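Local coordinates for protein pullulanase (PDB 2WAN) that hydrolyses alpha-1,6-glucosidic linkages in pullulan and probably also at the branch points of starch polysaccharides, at residues V164-V169 against I214-S219; L881-G886 against G903-N908; V339-Y344 against W376-Q381. All coordinates share one frame; numbering follows the deposited sequence.

From the N terminus of the modelled chain, contact 1 comes first: segment 164-169 meets 214-219 across 44 intervening residues, closing a loop within the X25 domain. Contact 3 follows, joining segments 339-344 and 376-381, 31 residues apart, in the carbohydrate-binding module 48 domain. The chain then builds the eight-stranded parallel barrel before contact 2 closes the shortest loop, 16 residues, in the C-terminal all-beta region. The three closures lie in series, so none nests in or crosses another. Each is a local tie, its segments a short loop apart; with centres about 56 Å (contacts 1 and 3), 63 Å (1 and 2) and 75 Å (2 and 3) apart, none touches another.

Contact 1 (V164-V169 against I214-S219); sequences VTAVLV and IALDHS
Thr165 turns CG2 anti to its backbone N, and in His218 chi1 of -68° sets CG anti to the carbonyl carbon while chi2 of 148° turns the ring so that one face meets the methyl. This contact lies at the turn end of an antiparallel strand pair in the X25 domain, where 208-216 is the middle strand of a three-stranded sheet. CG2 of Thr165 lies 4.1 Å from the centroid of the His218 ring, a CH-pi contact displaced toward the rim, with the two side chains crossing at about a right angle. The His218 ring is itself anchored, NE2 bonding to Asp187. Val167 and Ala215 form the hydrogen-bonded pair: Val167 N reaches Ala215 O at 2.9 Å, and the return bond runs from Ala215 N to Val167 O. One step on, the chain leaves the strand in a type I' turn from Leu216 to Ser219, yet Asp217 N still bonds Thr165 O at 3.0 Å. On the face carrying Ala166, Leu168, Ile214 and Leu216, Ala166 CB sits 3.7 Å from Ile214 CG2 and 3.8 Å from Leu216 CD2. Here Tyr244 of strand 238-245 touches Ala166, Ile214 and Leu216. On the other face, where Val167 and Ala215 point, Val169 CG1 packs 3.9 Å from Ala215 CB. At the turn a water bridges the segments, accepting from Thr165 N and donating to Asp217 OD1 at 2.7 Å.

Contact 2 (L881-G886 against G903-N908); sequences LNLPSG and GHVMGN
Leu883 carries the contact with both its backbone and its side chain. Its N bonds to Gly907 O at 2.8 Å with a nearly straight N-H (173°), although the donor stands well above the carbonyl plane, 50° out of it. The side chain points toward the partner segment: CB lies 3.8 Å from Gly907 O, and CD1 comes within 3.9 Å of Val905 CG2, the two side chains crossing at about a right angle. An alanine here would probably leave Val905 CG2 without the CD1 methyl it packs on and open a gap beside Asn908 N, though CB would stay near Gly907. Beside the Leu883 N to Gly907 O bond, Asn882 and Asn908 form an antiparallel non-hydrogen-bonded pair, and Asn908 CA offers a CA-H...O contact of 3.2 Å to Leu881 O. At the other end Met906 CG rests 3.6 Å from Gly886 O.

In the next shell, a water gathers three backbone groups: it donates to Pro884 O and Gly886 O and accepts from Gly907 N at 2.8 Å. Gly907, at positive phi, is the middle of a classic gamma turn, closed by a weak bond from Asn908 N to Met906 O. The kink marks a change of partner in this C-terminal all-beta region: Val905 pairs with Trp888 of strand 888-893, whereas strand 908-911 pairs with strand 879-882. Trp888 and Ile869 touch Leu883 as well. The peptides on both sides of Gly907 each have a polar partner, one direct, one water-bound, so backbone hydrogen bonds probably hold the kink while Leu883 CD1 adds apolar contact.

Contact 3 (V339-Y344 against W376-Q381); sequences VQLLLY and WYYLYQ. With SO4 (sulfate ion), chain K.
The Tyr344 side chain runs past Tyr377 and on to Leu379. CB starts the contact 4.1 Å from Tyr377 CB, and chi1 of -54°, with CG anti to the carbonyl carbon, starts the ring beside the Tyr377 carbonyl. On the ring, CD2 meets Tyr377 O at 3.7 Å, the oxygen lying in the ring plane at its edge. CE2 and CZ follow, each beside Leu379 CD1, and the tip OH touches that same methyl at 3.5 Å; Arg405 adds a cation-pi contact to the ring.

The frame is a regular antiparallel strand pair in the carbohydrate-binding module 48 domain, its axes 161° apart. Three hydrogen-bonded pairs, Gln340 with Gln381, Leu342 with Leu379 and Tyr344 with Tyr377, supply six backbone bonds; Leu342 N to Leu379 O is 2.8 Å.

On the face opposite Gln340, Leu342, Tyr344, Tyr377, Leu379 and Gln381, the side chains of Leu341, Leu343, Tyr378 and Tyr380 pack together. Leu341 CD1 touches both rings, at 3.6 Å from Tyr378 CD2 and 4.0 Å from Tyr380 CE1, while Phe329 of strand 326-332 meets the Tyr378 ring edge-to-face. At the end of the pair, Trp376 lays CE3 against Tyr344 O and gives its NE1 hydrogen to a sulfate oxygen, O4, at 2.8 Å, a site probably filled from the crystallisation liquor.

The hydroxyls of Tyr378 and Tyr380 both bond Asp393 OD2, so a single carboxylate oxygen satisfies two buried phenols, and this double grip probably favours the ionised form of Asp393 while fixing where both rings end.

Contact 1 (V164-V169 against I214-S219)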
# COMPACT_ATOMS: atom_id res chain seq x y z
N VAL A 164 -29.17 -6.65 2.73
CA VAL A 164 -30.11 -7.11 1.70
C VAL A 164 -29.97 -6.25 0.45
O VAL A 164 -30.06 -5.01 0.49
CB VAL A 164 -31.61 -7.24 2.19
CG1 VAL A 164 -31.72 -7.38 3.71
CG2 VAL A 164 -32.53 -6.16 1.61
N THR A 165 -29.72 -6.93 -0.66
CA THR A 165 -29.59 -6.31 -1.97
C THR A 165 -30.83 -6.71 -2.75
O THR A 165 -30.92 -7.84 -3.23
CB THR A 165 -28.30 -6.79 -2.69
OG1 THR A 165 -27.17 -6.54 -1.85
CG2 THR A 165 -28.10 -6.06 -4.01
N ALA A 166 -31.78 -5.78 -2.84
CA ALA A 166 -33.07 -6.00 -3.49
C ALA A 166 -33.27 -4.97 -4.58
O ALA A 166 -33.38 -3.77 -4.31
CB ALA A 166 -34.19 -5.94 -2.48
N VAL A 167 -33.30 -5.44 -5.82
CA VAL A 167 -33.39 -4.57 -6.98
C VAL A 167 -34.72 -4.78 -7.69
O VAL A 167 -35.11 -5.92 -7.98
CB VAL A 167 -32.24 -4.87 -7.99
CG1 VAL A 167 -32.44 -4.10 -9.29
CG2 VAL A 167 -30.86 -4.59 -7.36
N LEU A 168 -35.41 -3.67 -7.95
CA LEU A 168 -36.64 -3.68 -8.73
C LEU A 168 -36.31 -3.97 -10.19
O LEU A 168 -35.57 -3.22 -10.85
CB LEU A 168 -37.38 -2.35 -8.60
CG LEU A 168 -38.67 -2.14 -9.40
CD1 LEU A 168 -39.77 -3.01 -8.85
CD2 LEU A 168 -39.09 -0.69 -9.34
N VAL A 169 -36.85 -5.08 -10.69
CA VAL A 169 -36.58 -5.51 -12.06
C VAL A 169 -37.86 -5.61 -12.87
O VAL A 169 -38.92 -5.95 -12.33
CB VAL A 169 -35.83 -6.86 -12.11
CG1 VAL A 169 -34.45 -6.70 -11.53
CG2 VAL A 169 -36.59 -7.94 -11.35
N ILE A 214 -38.89 -8.32 -7.71
CA ILE A 214 -37.73 -7.92 -6.92
C ILE A 214 -36.71 -9.04 -7.01
O ILE A 214 -37.00 -10.18 -6.60
CB ILE A 214 -38.12 -7.64 -5.43
CG1 ILE A 214 -39.11 -6.47 -5.31
CG2 ILE A 214 -36.88 -7.43 -4.56
CD1 ILE A 214 -38.56 -5.10 -5.67
N ALA A 215 -35.54 -8.74 -7.57
CA ALA A 215 -34.45 -9.71 -7.67
C ALA A 215 -33.42 -9.45 -6.59
O ALA A 215 -33.08 -8.30 -6.32
CB ALA A 215 -33.80 -9.67 -9.06
N LEU A 216 -32.92 -10.53 -5.99
CA LEU A 216 -31.95 -10.43 -4.90
C LEU A 216 -30.52 -10.69 -5.37
O LEU A 216 -30.28 -11.47 -6.30
CB LEU A 216 -32.30 -11.41 -3.77
CG LEU A 216 -33.62 -11.23 -3.01
CD1 LEU A 216 -33.55 -11.99 -1.68
CD2 LEU A 216 -33.97 -9.77 -2.78
N ASP A 217 -29.57 -10.02 -4.71
CA ASP A 217 -28.14 -10.34 -4.83
C ASP A 217 -27.59 -10.28 -6.26
O ASP A 217 -26.65 -11.01 -6.60
CB ASP A 217 -27.84 -11.70 -4.18
CG ASP A 217 -28.34 -11.78 -2.74
OD1 ASP A 217 -28.20 -10.78 -2.02
OD2 ASP A 217 -28.87 -12.84 -2.34
N HIS A 218 -28.16 -9.40 -7.08
CA HIS A 218 -27.69 -9.15 -8.46
C HIS A 218 -27.81 -10.34 -9.42
O HIS A 218 -27.11 -10.40 -10.43
CB HIS A 218 -26.25 -8.60 -8.47
CG HIS A 218 -26.12 -7.22 -7.91
ND1 HIS A 218 -24.99 -6.79 -7.25
CD2 HIS A 218 -26.98 -6.17 -7.91
CE1 HIS A 218 -25.16 -5.53 -6.87
NE2 HIS A 218 -26.36 -5.13 -7.26
N SER A 219 -28.70 -11.29 -9.11
CA SER A 219 -28.96 -12.39 -10.04
C SER A 219 -30.44 -12.78 -10.08
O SER A 219 -31.27 -12.21 -9.37
CB SER A 219 -28.09 -13.62 -9.74
OG SER A 219 -28.46 -14.23 -8.52
O HOH W 1 -30.04 -9.79 -0.32

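Contact 2 (L881-G886 against G903-N908)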
# COMPACT_ATOMS: atom_id res chain seq x y z
N LEU A 881 12.30 4.75 -40.43
CA LEU A 881 11.37 5.76 -39.96
C LEU A 881 11.40 6.97 -40.89
O LEU A 881 12.46 7.52 -41.14
CB LEU A 881 11.76 6.20 -38.54
CG LEU A 881 10.90 7.32 -37.97
CD1 LEU A 881 9.49 6.84 -37.69
CD2 LEU A 881 11.52 7.83 -36.68
N ASN A 882 10.22 7.40 -41.34
CA ASN A 882 10.09 8.64 -42.09
C ASN A 882 10.15 9.81 -41.14
O ASN A 882 9.49 9.79 -40.11
CB ASN A 882 8.78 8.63 -42.87
CG ASN A 882 8.84 7.66 -44.04
OD1 ASN A 882 9.80 7.67 -44.79
ND2 ASN A 882 7.84 6.79 -44.15
N LEU A 883 10.95 10.81 -41.48
CA LEU A 883 11.18 11.92 -40.55
C LEU A 883 10.40 13.18 -40.94
O LEU A 883 10.16 13.42 -42.14
CB LEU A 883 12.67 12.23 -40.43
CG LEU A 883 13.58 11.11 -39.92
CD1 LEU A 883 15.04 11.50 -40.12
CD2 LEU A 883 13.27 10.85 -38.44
N PRO A 884 10.01 14.00 -39.94
CA PRO A 884 9.53 15.35 -40.25
C PRO A 884 10.63 16.17 -40.92
O PRO A 884 11.81 15.78 -40.90
CB PRO A 884 9.19 15.94 -38.88
CG PRO A 884 9.03 14.73 -37.95
CD PRO A 884 10.04 13.75 -38.48
N SER A 885 10.25 17.32 -41.47
CA SER A 885 11.17 18.17 -42.22
C SER A 885 12.41 18.58 -41.42
O SER A 885 12.40 18.58 -40.18
CB SER A 885 10.44 19.43 -42.72
OG SER A 885 10.02 20.22 -41.62
N GLY A 886 13.48 18.89 -42.15
CA GLY A 886 14.66 19.48 -41.55
C GLY A 886 15.78 18.50 -41.26
O GLY A 886 15.66 17.29 -41.51
N GLY A 903 25.98 11.67 -36.19
CA GLY A 903 25.72 11.80 -37.61
C GLY A 903 24.44 12.58 -37.80
O GLY A 903 23.62 12.66 -36.89
N HIS A 904 24.28 13.16 -38.99
CA HIS A 904 23.07 13.90 -39.37
C HIS A 904 22.33 13.20 -40.49
O HIS A 904 22.97 12.61 -41.39
CB HIS A 904 23.43 15.32 -39.82
CG HIS A 904 23.96 16.18 -38.72
ND1 HIS A 904 23.22 17.19 -38.14
CD2 HIS A 904 25.14 16.15 -38.06
CE1 HIS A 904 23.93 17.77 -37.19
NE2 HIS A 904 25.10 17.15 -37.11
N VAL A 905 21.00 13.25 -40.46
CA VAL A 905 20.17 12.67 -41.52
C VAL A 905 18.97 13.56 -41.80
O VAL A 905 18.56 14.37 -40.94
CB VAL A 905 19.66 11.25 -41.16
CG1 VAL A 905 20.81 10.22 -41.14
CG2 VAL A 905 18.89 11.28 -39.83
N MET A 906 18.42 13.44 -43.01
CA MET A 906 17.12 14.01 -43.37
C MET A 906 16.24 12.97 -44.03
O MET A 906 16.74 12.07 -44.70
CB MET A 906 17.28 15.20 -44.33
CG MET A 906 18.18 16.27 -43.81
SD MET A 906 18.46 17.55 -45.06
CE MET A 906 16.81 18.14 -45.30
N GLY A 907 14.93 13.12 -43.85
CA GLY A 907 13.93 12.35 -44.61
C GLY A 907 13.55 11.00 -44.06
O GLY A 907 12.37 10.72 -43.85
N ASN A 908 14.56 10.15 -43.86
CA ASN A 908 14.35 8.78 -43.44
C ASN A 908 15.57 8.34 -42.66
O ASN A 908 16.68 8.86 -42.87
CB ASN A 908 14.14 7.90 -44.69
CG ASN A 908 13.58 6.53 -44.38
OD1 ASN A 908 12.37 6.36 -44.19
ND2 ASN A 908 14.44 5.52 -44.39
O HOH W 2 13.89 15.38 -42.56

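Contact 3 (V339-Y344 against W376-Q381)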
# COMPACT_ATOMS: atom_id res chain seq x y z
N VAL A 339 -3.01 -0.17 33.74
CA VAL A 339 -1.72 -0.15 33.03
C VAL A 339 -0.61 0.25 33.99
O VAL A 339 -0.71 1.27 34.67
CB VAL A 339 -1.72 0.79 31.79
CG1 VAL A 339 -0.38 0.68 31.05
CG2 VAL A 339 -2.86 0.48 30.83
N GLN A 340 0.44 -0.56 34.06
CA GLN A 340 1.62 -0.22 34.83
C GLN A 340 2.84 -0.06 33.92
O GLN A 340 2.93 -0.71 32.87
CB GLN A 340 1.89 -1.29 35.88
CG GLN A 340 0.73 -1.44 36.86
CD GLN A 340 1.16 -2.14 38.13
OE1 GLN A 340 0.83 -3.30 38.35
NE2 GLN A 340 1.91 -1.43 38.97
N LEU A 341 3.75 0.81 34.34
CA LEU A 341 5.06 0.97 33.70
C LEU A 341 6.09 0.09 34.40
O LEU A 341 6.26 0.18 35.63
CB LEU A 341 5.49 2.45 33.76
CG LEU A 341 6.87 2.83 33.21
CD1 LEU A 341 6.89 2.68 31.68
CD2 LEU A 341 7.23 4.26 33.61
N LEU A 342 6.79 -0.74 33.62
CA LEU A 342 7.88 -1.57 34.14
C LEU A 342 9.18 -0.98 33.64
O LEU A 342 9.40 -0.88 32.42
CB LEU A 342 7.74 -3.04 33.69
CG LEU A 342 6.39 -3.73 33.93
CD1 LEU A 342 6.41 -5.20 33.50
CD2 LEU A 342 6.03 -3.62 35.39
N LEU A 343 10.02 -0.56 34.58
CA LEU A 343 11.32 0.05 34.29
C LEU A 343 12.45 -0.89 34.66
O LEU A 343 12.42 -1.50 35.74
CB LEU A 343 11.49 1.36 35.09
CG LEU A 343 10.70 2.57 34.59
CD1 LEU A 343 10.89 3.76 35.53
CD2 LEU A 343 11.09 2.98 33.15
N TYR A 344 13.44 -0.99 33.77
CA TYR A 344 14.60 -1.87 33.94
C TYR A 344 15.89 -1.06 33.74
O TYR A 344 16.07 -0.39 32.71
CB TYR A 344 14.59 -3.02 32.92
CG TYR A 344 13.31 -3.85 32.87
CD1 TYR A 344 13.25 -5.10 33.49
CD2 TYR A 344 12.17 -3.39 32.19
CE1 TYR A 344 12.07 -5.88 33.43
CE2 TYR A 344 10.99 -4.15 32.14
CZ TYR A 344 10.95 -5.39 32.76
OH TYR A 344 9.79 -6.13 32.70
N TRP A 376 17.75 3.52 29.86
CA TRP A 376 16.90 2.59 30.63
C TRP A 376 15.98 1.83 29.66
O TRP A 376 15.73 2.28 28.53
CB TRP A 376 16.04 3.36 31.64
CG TRP A 376 16.78 3.70 32.89
CD1 TRP A 376 17.87 4.52 33.01
CD2 TRP A 376 16.47 3.24 34.22
NE1 TRP A 376 18.27 4.58 34.33
CE2 TRP A 376 17.43 3.81 35.09
CE3 TRP A 376 15.48 2.39 34.75
CZ2 TRP A 376 17.43 3.56 36.47
CZ3 TRP A 376 15.48 2.15 36.12
CH2 TRP A 376 16.45 2.74 36.97
N TYR A 377 15.46 0.68 30.12
CA TYR A 377 14.55 -0.13 29.31
C TYR A 377 13.17 -0.16 29.95
O TYR A 377 13.04 0.03 31.18
CB TYR A 377 15.10 -1.55 29.11
CG TYR A 377 16.40 -1.57 28.34
CD1 TYR A 377 17.64 -1.40 28.99
CD2 TYR A 377 16.41 -1.73 26.95
CE1 TYR A 377 18.85 -1.41 28.29
CE2 TYR A 377 17.61 -1.73 26.23
CZ TYR A 377 18.83 -1.58 26.90
OH TYR A 377 20.01 -1.59 26.17
N TYR A 378 12.14 -0.38 29.15
CA TYR A 378 10.80 -0.41 29.73
C TYR A 378 9.81 -1.25 28.95
O TYR A 378 10.02 -1.60 27.78
CB TYR A 378 10.22 1.01 29.90
CG TYR A 378 9.73 1.72 28.63
CD1 TYR A 378 10.63 2.18 27.66
CD2 TYR A 378 8.36 1.98 28.43
CE1 TYR A 378 10.19 2.85 26.52
CE2 TYR A 378 7.90 2.66 27.28
CZ TYR A 378 8.83 3.10 26.35
OH TYR A 378 8.42 3.79 25.24
N LEU A 379 8.74 -1.61 29.66
CA LEU A 379 7.59 -2.30 29.09
C LEU A 379 6.35 -1.71 29.72
O LEU A 379 6.41 -1.14 30.83
CB LEU A 379 7.63 -3.79 29.42
CG LEU A 379 8.65 -4.67 28.70
CD1 LEU A 379 8.74 -6.05 29.34
CD2 LEU A 379 8.32 -4.76 27.20
N TYR A 380 5.22 -1.85 29.01
CA TYR A 380 3.89 -1.64 29.63
C TYR A 380 3.29 -2.96 30.06
O TYR A 380 3.35 -3.95 29.34
CB TYR A 380 2.92 -0.92 28.67
CG TYR A 380 3.38 0.46 28.24
CD1 TYR A 380 3.69 1.45 29.18
CD2 TYR A 380 3.46 0.80 26.88
CE1 TYR A 380 4.11 2.72 28.79
CE2 TYR A 380 3.85 2.07 26.48
CZ TYR A 380 4.19 3.02 27.44
OH TYR A 380 4.59 4.27 27.05
N GLN A 381 2.71 -2.97 31.25
CA GLN A 381 1.99 -4.13 31.74
C GLN A 381 0.50 -3.78 31.72
O GLN A 381 0.04 -2.86 32.41
CB GLN A 381 2.48 -4.51 33.14
CG GLN A 381 1.83 -5.79 33.68
CD GLN A 381 2.38 -6.18 35.04
OE1 GLN A 381 3.16 -7.11 35.15
NE2 GLN A 381 1.98 -5.45 36.06
S SO4 K . 21.19 6.18 36.50
O1 SO4 K . 21.15 7.63 36.26
O2 SO4 K . 20.29 5.87 37.61
O3 SO4 K . 22.55 5.77 36.80
O4 SO4 K . 20.68 5.52 35.28